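Local coordinates for protein aminodeoxyfutalosine deaminase (Deinococcus radiodurans, PDB 2IMR) that catalyses the zinc-dependent deamination of aminodeoxyfutalosine to futalosine, a step of menaquinone biosynthesis, and deaminates adenosine and several related nucleosides less well, at residues Pro38-Cys43 with Gly58-Gly63; His213-Val218 with Ile239-His244; Val349-Asp354 with Leu362-Glu367. All coordinates share one frame; numbering follows the deposited sequence.

Interaction 1: residues Pro38-Cys43 with Gly58-Gly63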
loop_
_atom_site.group_PDB
_atom_site.type_symbol
_atom_site.label_atom_id
_atom_site.label_comp_id
_atom_site.label_asym_id
_atom_site.label_seq_id
_atom_site.Cartn_x
_atom_site.Cartn_y
_atom_site.Cartn_z
ATOM N N PRO A 38 32.848 19.861 -8.515
ATOM C CA PRO A 38 31.945 18.712 -8.391
ATOM C C PRO A 38 32.112 17.966 -7.070
ATOM O O PRO A 38 33.209 17.888 -6.522
ATOM C CB PRO A 38 32.332 17.835 -9.583
ATOM C CG PRO A 38 32.883 18.823 -10.579
ATOM C CD PRO A 38 33.714 19.714 -9.697
ATOM N N ARG A 39 31.011 17.428 -6.559
ATOM C CA ARG A 39 31.040 16.659 -5.324
ATOM C C ARG A 39 30.453 15.299 -5.667
ATOM O O ARG A 39 29.413 15.219 -6.319
ATOM C CB ARG A 39 30.182 17.321 -4.242
ATOM C CG ARG A 39 30.442 18.804 -4.065
ATOM C CD ARG A 39 29.986 19.292 -2.700
ATOM N NE ARG A 39 28.569 19.051 -2.440
ATOM C CZ ARG A 39 27.571 19.612 -3.113
ATOM N NH1 ARG A 39 27.816 20.456 -4.111
ATOM N NH2 ARG A 39 26.319 19.344 -2.771
ATOM N N LEU A 40 31.128 14.241 -5.238
ATOM C CA LEU A 40 30.669 12.884 -5.495
ATOM C C LEU A 40 30.046 12.295 -4.241
ATOM O O LEU A 40 30.747 11.944 -3.289
ATOM C CB LEU A 40 31.838 12.003 -5.942
ATOM C CG LEU A 40 31.577 10.494 -5.984
ATOM C CD1 LEU A 40 30.410 10.187 -6.913
ATOM C CD2 LEU A 40 32.840 9.782 -6.449
ATOM N N LEU A 41 28.722 12.199 -4.240
ATOM C CA LEU A 41 28.012 11.635 -3.103
ATOM C C LEU A 41 27.784 10.164 -3.394
ATOM O O LEU A 41 27.162 9.820 -4.397
ATOM C CB LEU A 41 26.668 12.336 -2.911
ATOM C CG LEU A 41 26.648 13.860 -3.038
ATOM C CD1 LEU A 41 25.337 14.378 -2.487
ATOM C CD2 LEU A 41 27.813 14.482 -2.294
ATOM N N THR A 42 28.286 9.294 -2.525
ATOM C CA THR A 42 28.114 7.861 -2.730
ATOM C C THR A 42 27.088 7.260 -1.773
ATOM O O THR A 42 26.918 7.726 -0.645
ATOM C CB THR A 42 29.444 7.107 -2.565
ATOM O OG1 THR A 42 29.912 7.242 -1.218
ATOM C CG2 THR A 42 30.490 7.670 -3.516
ATOM N N CYS A 43 26.405 6.220 -2.237
ATOM C CA CYS A 43 25.393 5.544 -1.434
ATOM C C CYS A 43 25.415 4.046 -1.706
ATOM O O CYS A 43 26.141 3.577 -2.587
ATOM C CB CYS A 43 24.005 6.114 -1.744
ATOM S SG CYS A 43 23.487 6.054 -3.487
ATOM N N GLY A 58 25.960 6.523 -6.872
ATOM C CA GLY A 58 26.621 7.797 -6.677
ATOM C C GLY A 58 25.964 8.893 -7.486
ATOM O O GLY A 58 25.277 8.629 -8.477
ATOM N N VAL A 59 26.165 10.131 -7.051
ATOM C CA VAL A 59 25.610 11.288 -7.731
ATOM C C VAL A 59 26.639 12.404 -7.682
ATOM O O VAL A 59 27.132 12.748 -6.611
ATOM C CB VAL A 59 24.327 11.792 -7.041
ATOM C CG1 VAL A 59 23.776 12.990 -7.787
ATOM C CG2 VAL A 59 23.288 10.679 -6.984
ATOM N N VAL A 60 26.991 12.956 -8.836
ATOM C CA VAL A 60 27.946 14.052 -8.835
ATOM C C VAL A 60 27.136 15.332 -8.882
ATOM O O VAL A 60 26.284 15.518 -9.751
ATOM C CB VAL A 60 28.910 13.999 -10.039
ATOM C CG1 VAL A 60 29.813 15.232 -10.030
ATOM C CG2 VAL A 60 29.763 12.749 -9.955
ATOM N N VAL A 61 27.392 16.211 -7.925
ATOM C CA VAL A 61 26.668 17.462 -7.857
ATOM C C VAL A 61 27.619 18.634 -8.045
ATOM O O VAL A 61 28.728 18.642 -7.513
ATOM C CB VAL A 61 25.942 17.600 -6.494
ATOM C CG1 VAL A 61 25.159 18.899 -6.442
ATOM C CG2 VAL A 61 25.008 16.416 -6.286
ATOM N N VAL A 62 27.183 19.605 -8.836
ATOM C CA VAL A 62 27.963 20.810 -9.083
ATOM C C VAL A 62 27.071 21.943 -8.606
ATOM O O VAL A 62 26.053 22.242 -9.231
ATOM C CB VAL A 62 28.271 20.994 -10.583
ATOM C CG1 VAL A 62 29.017 22.307 -10.801
ATOM C CG2 VAL A 62 29.107 19.827 -11.086
ATOM N N GLY A 63 27.438 22.564 -7.491
ATOM C CA GLY A 63 26.611 23.632 -6.957
ATOM C C GLY A 63 25.369 22.990 -6.361
ATOM O O GLY A 63 25.463 22.244 -5.387
HETATM O O HOH W 1 24.235 20.943 -3.510
HETATM O O HOH W 2 29.585 21.936 -5.756
#
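The guanidinium of Arg39 lays one face over the side chain of Val61, whose CG1 comes to 3.9 Å from Arg39 NH1, while Gly63 O and a water sit at its edge, close to its plane. Through that edge Arg39 NH1 gives a nearly straight hydrogen bond to Gly63 O (3.2 Å, 165° at the hydrogen). The bend at chi3 (-58°) swings NE round, and the guanidinium at its end lies over Val61. Two waters close the arrangement: one links Arg39 NH2 to Gly63 O, the other joins Arg39 NH1 to Gly63 N. Arginine suits this place because its flat face, which offers no N-H, can rest on a valine while its rim donates to Gly63 O directly and to both waters, just past the strand, where a positive phi favours glycine.

Beneath this, strands 38-43 and 57-62 run antiparallel. Arg39 and Val61, like Leu41 and Val59, form hydrogen-bonded pairs, with Arg39 N to Val61 O at 2.8 Å and Leu41 N to Val59 O at 2.9 Å. The non-hydrogen-bonded pair Leu40-Val60 points to the other face of the sheet. There Val60 is straddled: CG1 meets Pro38 CB at 3.6 Å, and CG2 meets Leu40 CD1 at 4.0 Å. A CB at position 58 would press on Leu40 CD1, a reason glycine suits the place.

The chemistry is thus two-sided: Leu40 and Val60 meet Leu75 of helix 72-78 on one face; on the other, Arg39 lies over Val61 beside Leu41 and Val59, its rotation limited by backbone and water partners.

Interaction 2: residues His213-Val218 with Ile239-His244. With ZN (zinc ion), chain B.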
loop_
_atom_site.group_PDB
_atom_site.type_symbol
_atom_site.label_atom_id
_atom_site.label_comp_id
_atom_site.label_asym_id
_atom_site.label_seq_id
_atom_site.Cartn_x
_atom_site.Cartn_y
_atom_site.Cartn_z
ATOM N N HIS A 213 -13.425 -3.541 1.478
ATOM C CA HIS A 213 -12.623 -3.908 2.653
ATOM C C HIS A 213 -11.803 -5.196 2.558
ATOM O O HIS A 213 -10.569 -5.155 2.526
ATOM C CB HIS A 213 -13.527 -3.949 3.893
ATOM C CG HIS A 213 -12.782 -4.043 5.189
ATOM N ND1 HIS A 213 -13.158 -4.902 6.200
ATOM C CD2 HIS A 213 -11.714 -3.353 5.659
ATOM C CE1 HIS A 213 -12.357 -4.736 7.239
ATOM N NE2 HIS A 213 -11.473 -3.800 6.936
ATOM N N THR A 214 -12.485 -6.337 2.547
ATOM C CA THR A 214 -11.821 -7.633 2.455
ATOM C C THR A 214 -12.758 -8.578 1.721
ATOM O O THR A 214 -13.909 -8.233 1.451
ATOM C CB THR A 214 -11.551 -8.258 3.840
ATOM O OG1 THR A 214 -12.797 -8.636 4.439
ATOM C CG2 THR A 214 -10.814 -7.266 4.763
ATOM N N PRO A 215 -12.281 -9.791 1.398
ATOM C CA PRO A 215 -13.149 -10.739 0.692
ATOM C C PRO A 215 -14.237 -11.322 1.596
ATOM O O PRO A 215 -15.182 -11.937 1.107
ATOM C CB PRO A 215 -12.179 -11.826 0.217
ATOM C CG PRO A 215 -10.837 -11.136 0.190
ATOM C CD PRO A 215 -10.890 -10.277 1.428
ATOM N N PHE A 216 -14.105 -11.137 2.909
ATOM C CA PHE A 216 -15.092 -11.690 3.831
ATOM C C PHE A 216 -15.954 -10.676 4.577
ATOM O O PHE A 216 -16.852 -11.066 5.323
ATOM C CB PHE A 216 -14.411 -12.640 4.825
ATOM C CG PHE A 216 -13.336 -11.995 5.646
ATOM C CD1 PHE A 216 -13.632 -11.426 6.881
ATOM C CD2 PHE A 216 -12.024 -11.954 5.184
ATOM C CE1 PHE A 216 -12.634 -10.824 7.646
ATOM C CE2 PHE A 216 -11.018 -11.352 5.943
ATOM C CZ PHE A 216 -11.326 -10.787 7.177
ATOM N N THR A 217 -15.688 -9.384 4.385
ATOM C CA THR A 217 -16.502 -8.354 5.030
ATOM C C THR A 217 -17.324 -7.621 3.967
ATOM O O THR A 217 -17.969 -6.605 4.244
ATOM C CB THR A 217 -15.639 -7.331 5.806
ATOM O OG1 THR A 217 -14.666 -6.758 4.930
ATOM C CG2 THR A 217 -14.937 -8.006 6.970
ATOM N N VAL A 218 -17.294 -8.154 2.749
ATOM C CA VAL A 218 -18.041 -7.594 1.620
ATOM C C VAL A 218 -18.674 -8.799 0.926
ATOM O O VAL A 218 -17.965 -9.724 0.543
ATOM C CB VAL A 218 -17.103 -6.865 0.619
ATOM C CG1 VAL A 218 -17.901 -6.351 -0.589
ATOM C CG2 VAL A 218 -16.409 -5.693 1.316
ATOM N N ILE A 239 -7.912 -3.850 -2.331
ATOM C CA ILE A 239 -8.633 -4.821 -1.510
ATOM C C ILE A 239 -7.619 -5.484 -0.570
ATOM O O ILE A 239 -6.546 -5.894 -1.014
ATOM C CB ILE A 239 -9.266 -5.947 -2.387
ATOM C CG1 ILE A 239 -10.108 -5.338 -3.510
ATOM C CG2 ILE A 239 -10.131 -6.870 -1.519
ATOM C CD1 ILE A 239 -10.610 -6.361 -4.518
ATOM N N HIS A 240 -7.939 -5.563 0.722
ATOM C CA HIS A 240 -7.046 -6.235 1.672
ATOM C C HIS A 240 -7.310 -7.718 1.479
ATOM O O HIS A 240 -8.443 -8.159 1.643
ATOM C CB HIS A 240 -7.386 -5.890 3.123
ATOM C CG HIS A 240 -7.316 -4.432 3.442
ATOM N ND1 HIS A 240 -8.406 -3.594 3.338
ATOM C CD2 HIS A 240 -6.298 -3.668 3.906
ATOM C CE1 HIS A 240 -8.064 -2.379 3.728
ATOM N NE2 HIS A 240 -6.791 -2.397 4.078
ATOM N N VAL A 241 -6.281 -8.496 1.158
ATOM C CA VAL A 241 -6.498 -9.921 0.925
ATOM C C VAL A 241 -5.479 -10.834 1.593
ATOM O O VAL A 241 -4.275 -10.582 1.532
ATOM C CB VAL A 241 -6.503 -10.226 -0.593
ATOM C CG1 VAL A 241 -6.791 -11.706 -0.837
ATOM C CG2 VAL A 241 -7.544 -9.357 -1.286
ATOM N N ALA A 242 -5.985 -11.890 2.230
ATOM C CA ALA A 242 -5.156 -12.894 2.900
ATOM C C ALA A 242 -4.128 -12.320 3.878
ATOM O O ALA A 242 -2.982 -12.785 3.943
ATOM C CB ALA A 242 -4.452 -13.765 1.852
ATOM N N GLU A 243 -4.551 -11.334 4.661
ATOM C CA GLU A 243 -3.657 -10.700 5.622
ATOM C C GLU A 243 -3.202 -11.629 6.740
ATOM O O GLU A 243 -2.005 -11.756 6.981
ATOM C CB GLU A 243 -4.317 -9.454 6.225
ATOM C CG GLU A 243 -3.436 -8.754 7.265
ATOM C CD GLU A 243 -4.055 -7.491 7.812
ATOM O OE1 GLU A 243 -5.295 -7.353 7.730
ATOM O OE2 GLU A 243 -3.308 -6.641 8.343
ATOM N N HIS A 244 -4.151 -12.285 7.410
ATOM C CA HIS A 244 -3.842 -13.188 8.520
ATOM C C HIS A 244 -4.064 -14.647 8.101
ATOM O O HIS A 244 -4.943 -14.937 7.294
ATOM C CB HIS A 244 -4.733 -12.825 9.719
ATOM C CG HIS A 244 -4.272 -13.394 11.025
ATOM N ND1 HIS A 244 -4.654 -14.640 11.473
ATOM C CD2 HIS A 244 -3.452 -12.888 11.977
ATOM C CE1 HIS A 244 -4.089 -14.876 12.645
ATOM N NE2 HIS A 244 -3.355 -13.829 12.972
HETATM ZN ZN ZN B . -5.480 -1.278 5.243
HETATM O O HOH W 3 -4.471 -2.399 6.211
#
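The imidazoles of His213 and His240 meet obliquely, their planes 70° apart and their centroids 5.6 Å from each other. What joins the two residues is the carbonyl of His213. Its oxygen lies at the edge of the His240 ring, near the ring plane, and accepts from His240 ND1 at 2.8 Å and from His240 N at 3.2 Å. With CG anti to the carbonyl carbon (chi1 -59°), the His240 ring starts out beside its own backbone N, and both donors can reach the one acceptor. The far side of the ring binds the zinc ion through NE2 at 2.1 Å; His99 and His101 are the other histidine ligands.

Within loop 213-218, Thr214 CG2 lies 3.6 Å above one face of the His213 ring, toward its rim, and Thr214 OG1 accepts from Phe216 N in an ST turn. The same hydroxyl sits over the centre of the Phe216 ring and is hydrogen-bonded to Thr217 OG1, which in turn bonds His213 ND1. The ring of Pro215 suits this buried place: CG packs 4.0 Å from Val241 CG2 and CD lies against His240 O.

Because ND1 donates, NE2 of His240 can bind the metal, and the carbonyl behind it would probably make the ring a stronger ligand. The chain of hydroxyls probably limits the rotation of the His213 ring, a predicted substrate-binding residue, beside Glu175.

Interaction 3: residues Val349-Asp354 with Leu362-Glu367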
loop_
_atom_site.group_PDB
_atom_site.type_symbol
_atom_site.label_atom_id
_atom_site.label_comp_id
_atom_site.label_asym_id
_atom_site.label_seq_id
_atom_site.Cartn_x
_atom_site.Cartn_y
_atom_site.Cartn_z
ATOM N N VAL A 349 5.327 -5.042 -7.039
ATOM C CA VAL A 349 5.183 -4.880 -5.598
ATOM C C VAL A 349 5.442 -3.440 -5.163
ATOM O O VAL A 349 6.380 -2.796 -5.632
ATOM C CB VAL A 349 6.165 -5.809 -4.844
ATOM C CG1 VAL A 349 5.993 -5.653 -3.336
ATOM C CG2 VAL A 349 5.923 -7.255 -5.253
ATOM N N ALA A 350 4.587 -2.941 -4.277
ATOM C CA ALA A 350 4.711 -1.589 -3.747
ATOM C C ALA A 350 4.768 -1.695 -2.225
ATOM O O ALA A 350 4.394 -2.721 -1.651
ATOM C CB ALA A 350 3.513 -0.745 -4.170
ATOM N N LEU A 351 5.233 -0.636 -1.574
ATOM C CA LEU A 351 5.335 -0.620 -0.124
ATOM C C LEU A 351 4.383 0.361 0.551
ATOM O O LEU A 351 4.121 1.450 0.044
ATOM C CB LEU A 351 6.767 -0.281 0.290
ATOM C CG LEU A 351 7.795 -1.406 0.199
ATOM C CD1 LEU A 351 9.201 -0.820 0.203
ATOM C CD2 LEU A 351 7.605 -2.355 1.369
ATOM N N GLY A 352 3.879 -0.049 1.710
ATOM C CA GLY A 352 2.984 0.787 2.492
ATOM C C GLY A 352 3.351 0.585 3.954
ATOM O O GLY A 352 4.078 -0.349 4.280
ATOM N N THR A 353 2.861 1.453 4.836
ATOM C CA THR A 353 3.146 1.332 6.259
ATOM C C THR A 353 1.887 0.876 6.984
ATOM O O THR A 353 1.944 0.453 8.138
ATOM C CB THR A 353 3.538 2.695 6.878
ATOM O OG1 THR A 353 2.442 3.609 6.722
ATOM C CG2 THR A 353 4.773 3.273 6.198
ATOM N N ASP A 354 0.755 0.961 6.288
ATOM C CA ASP A 354 -0.544 0.637 6.869
ATOM C C ASP A 354 -0.763 1.792 7.858
ATOM O O ASP A 354 0.061 2.701 7.922
ATOM C CB ASP A 354 -0.501 -0.704 7.605
ATOM C CG ASP A 354 -1.836 -1.411 7.603
ATOM O OD1 ASP A 354 -2.847 -0.775 7.251
ATOM O OD2 ASP A 354 -1.877 -2.603 7.963
ATOM N N LEU A 362 4.318 6.611 9.403
ATOM C CA LEU A 362 3.895 6.776 8.015
ATOM C C LEU A 362 5.093 6.900 7.076
ATOM O O LEU A 362 4.938 7.196 5.890
ATOM C CB LEU A 362 3.019 8.028 7.884
ATOM C CG LEU A 362 1.698 8.008 8.659
ATOM C CD1 LEU A 362 0.985 9.345 8.520
ATOM C CD2 LEU A 362 0.822 6.876 8.136
ATOM N N ASN A 363 6.284 6.653 7.613
ATOM C CA ASN A 363 7.526 6.765 6.849
ATOM C C ASN A 363 7.956 5.457 6.185
ATOM O O ASN A 363 8.521 4.584 6.837
ATOM C CB ASN A 363 8.643 7.254 7.775
ATOM C CG ASN A 363 9.891 7.641 7.021
ATOM O OD1 ASN A 363 9.994 7.412 5.815
ATOM N ND2 ASN A 363 10.852 8.234 7.727
ATOM N N VAL A 364 7.714 5.340 4.883
ATOM C CA VAL A 364 8.071 4.130 4.137
ATOM C C VAL A 364 9.572 3.830 4.113
ATOM O O VAL A 364 9.974 2.691 3.874
ATOM C CB VAL A 364 7.532 4.195 2.679
ATOM C CG1 VAL A 364 8.130 3.073 1.829
ATOM C CG2 VAL A 364 6.022 4.057 2.695
ATOM N N ARG A 365 10.408 4.834 4.364
ATOM C CA ARG A 365 11.851 4.591 4.374
ATOM C C ARG A 365 12.147 3.529 5.429
ATOM O O ARG A 365 13.075 2.729 5.294
ATOM C CB ARG A 365 12.621 5.873 4.716
ATOM C CG ARG A 365 12.369 7.025 3.756
ATOM C CD ARG A 365 13.151 8.251 4.195
ATOM N NE ARG A 365 12.923 9.414 3.345
ATOM C CZ ARG A 365 11.767 10.063 3.251
ATOM N NH1 ARG A 365 10.714 9.666 3.953
ATOM N NH2 ARG A 365 11.667 11.127 2.467
ATOM N N GLU A 366 11.348 3.531 6.485
ATOM C CA GLU A 366 11.517 2.581 7.569
ATOM C C GLU A 366 11.061 1.174 7.187
ATOM O O GLU A 366 11.546 0.187 7.744
ATOM C CB GLU A 366 10.785 3.104 8.810
ATOM C CG GLU A 366 11.555 4.268 9.458
ATOM C CD GLU A 366 10.733 5.104 10.423
ATOM O OE1 GLU A 366 9.680 4.640 10.895
ATOM O OE2 GLU A 366 11.160 6.239 10.720
ATOM N N GLU A 367 10.148 1.080 6.228
ATOM C CA GLU A 367 9.674 -0.224 5.773
ATOM C C GLU A 367 10.751 -0.849 4.900
ATOM O O GLU A 367 10.896 -2.066 4.856
ATOM C CB GLU A 367 8.379 -0.084 4.968
ATOM C CG GLU A 367 7.199 0.471 5.764
ATOM C CD GLU A 367 6.773 -0.420 6.923
ATOM O OE1 GLU A 367 7.174 -1.603 6.959
ATOM O OE2 GLU A 367 6.017 0.068 7.796
HETATM O O HOH W 4 3.801 -1.468 7.972
#
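Glu367 OE2, lying 3.5 Å from Thr353 CA, is gripped by a water that donates to it at 2.7 Å and by a salt bridge to Arg327 NE. The same water donates to Thr353 O, so it bridges the two segments. This is the catalytic end of the last strand in the amidohydrolase TIM barrel: strand 349-351 runs out into Asp354, an assigned zinc-binding residue whose carboxylate here lies about 3 Å from the metal and bonds Ser328 OG through OD2, and helix 365-374 follows.

Thr353 and Glu367 cross at about a right angle. Glu367 is bent at chi2 (-63°), which brings CD within 3.8 Å of Gly352 O. Threonine serves two ends here. Its OG1 donates to Asp354 O at 2.8 Å, on a lone pair, and also bonds Asn97 ND2, while its methyl CG2 packs 3.8 Å from Val364 CG2 and also touches Glu367 CG. An alanine here would probably leave Asp354 O and Asn97 ND2 without this hydroxyl partner and open a gap against Val364 and Glu367 CG. Two residues earlier, Leu351 CB packs 3.9 Å from Val364 CG1, the branched valine offering one methyl to each of Leu351 and Thr353.

Asn363 precedes the turn that leads into the helix; its OD1 takes a capping bond from Arg365 N and a second bond from Arg365 NH1, both 3.0 Å, from opposite faces of the amide plane.

Along the chain the three contacts follow one another without overlap. Interaction 1 belongs to the small mixed sheet near the N-terminus, its centre about 46 Å from that of interaction 2 and about 27 Å from that of interaction 3. Interactions 2 and 3 belong to the amidohydrolase barrel; their nearest atoms are about 4 Å apart, and they reach the same parallel sheet at its two outermost strands, 238-241 and 349-351. From these strand ends come His240 and Asp354, which converge on the zinc site together with His99 and His101. Interactions 2 and 3 thus bring residues distant in sequence to one metal site, while interaction 1 belongs to a separate sheet away from it.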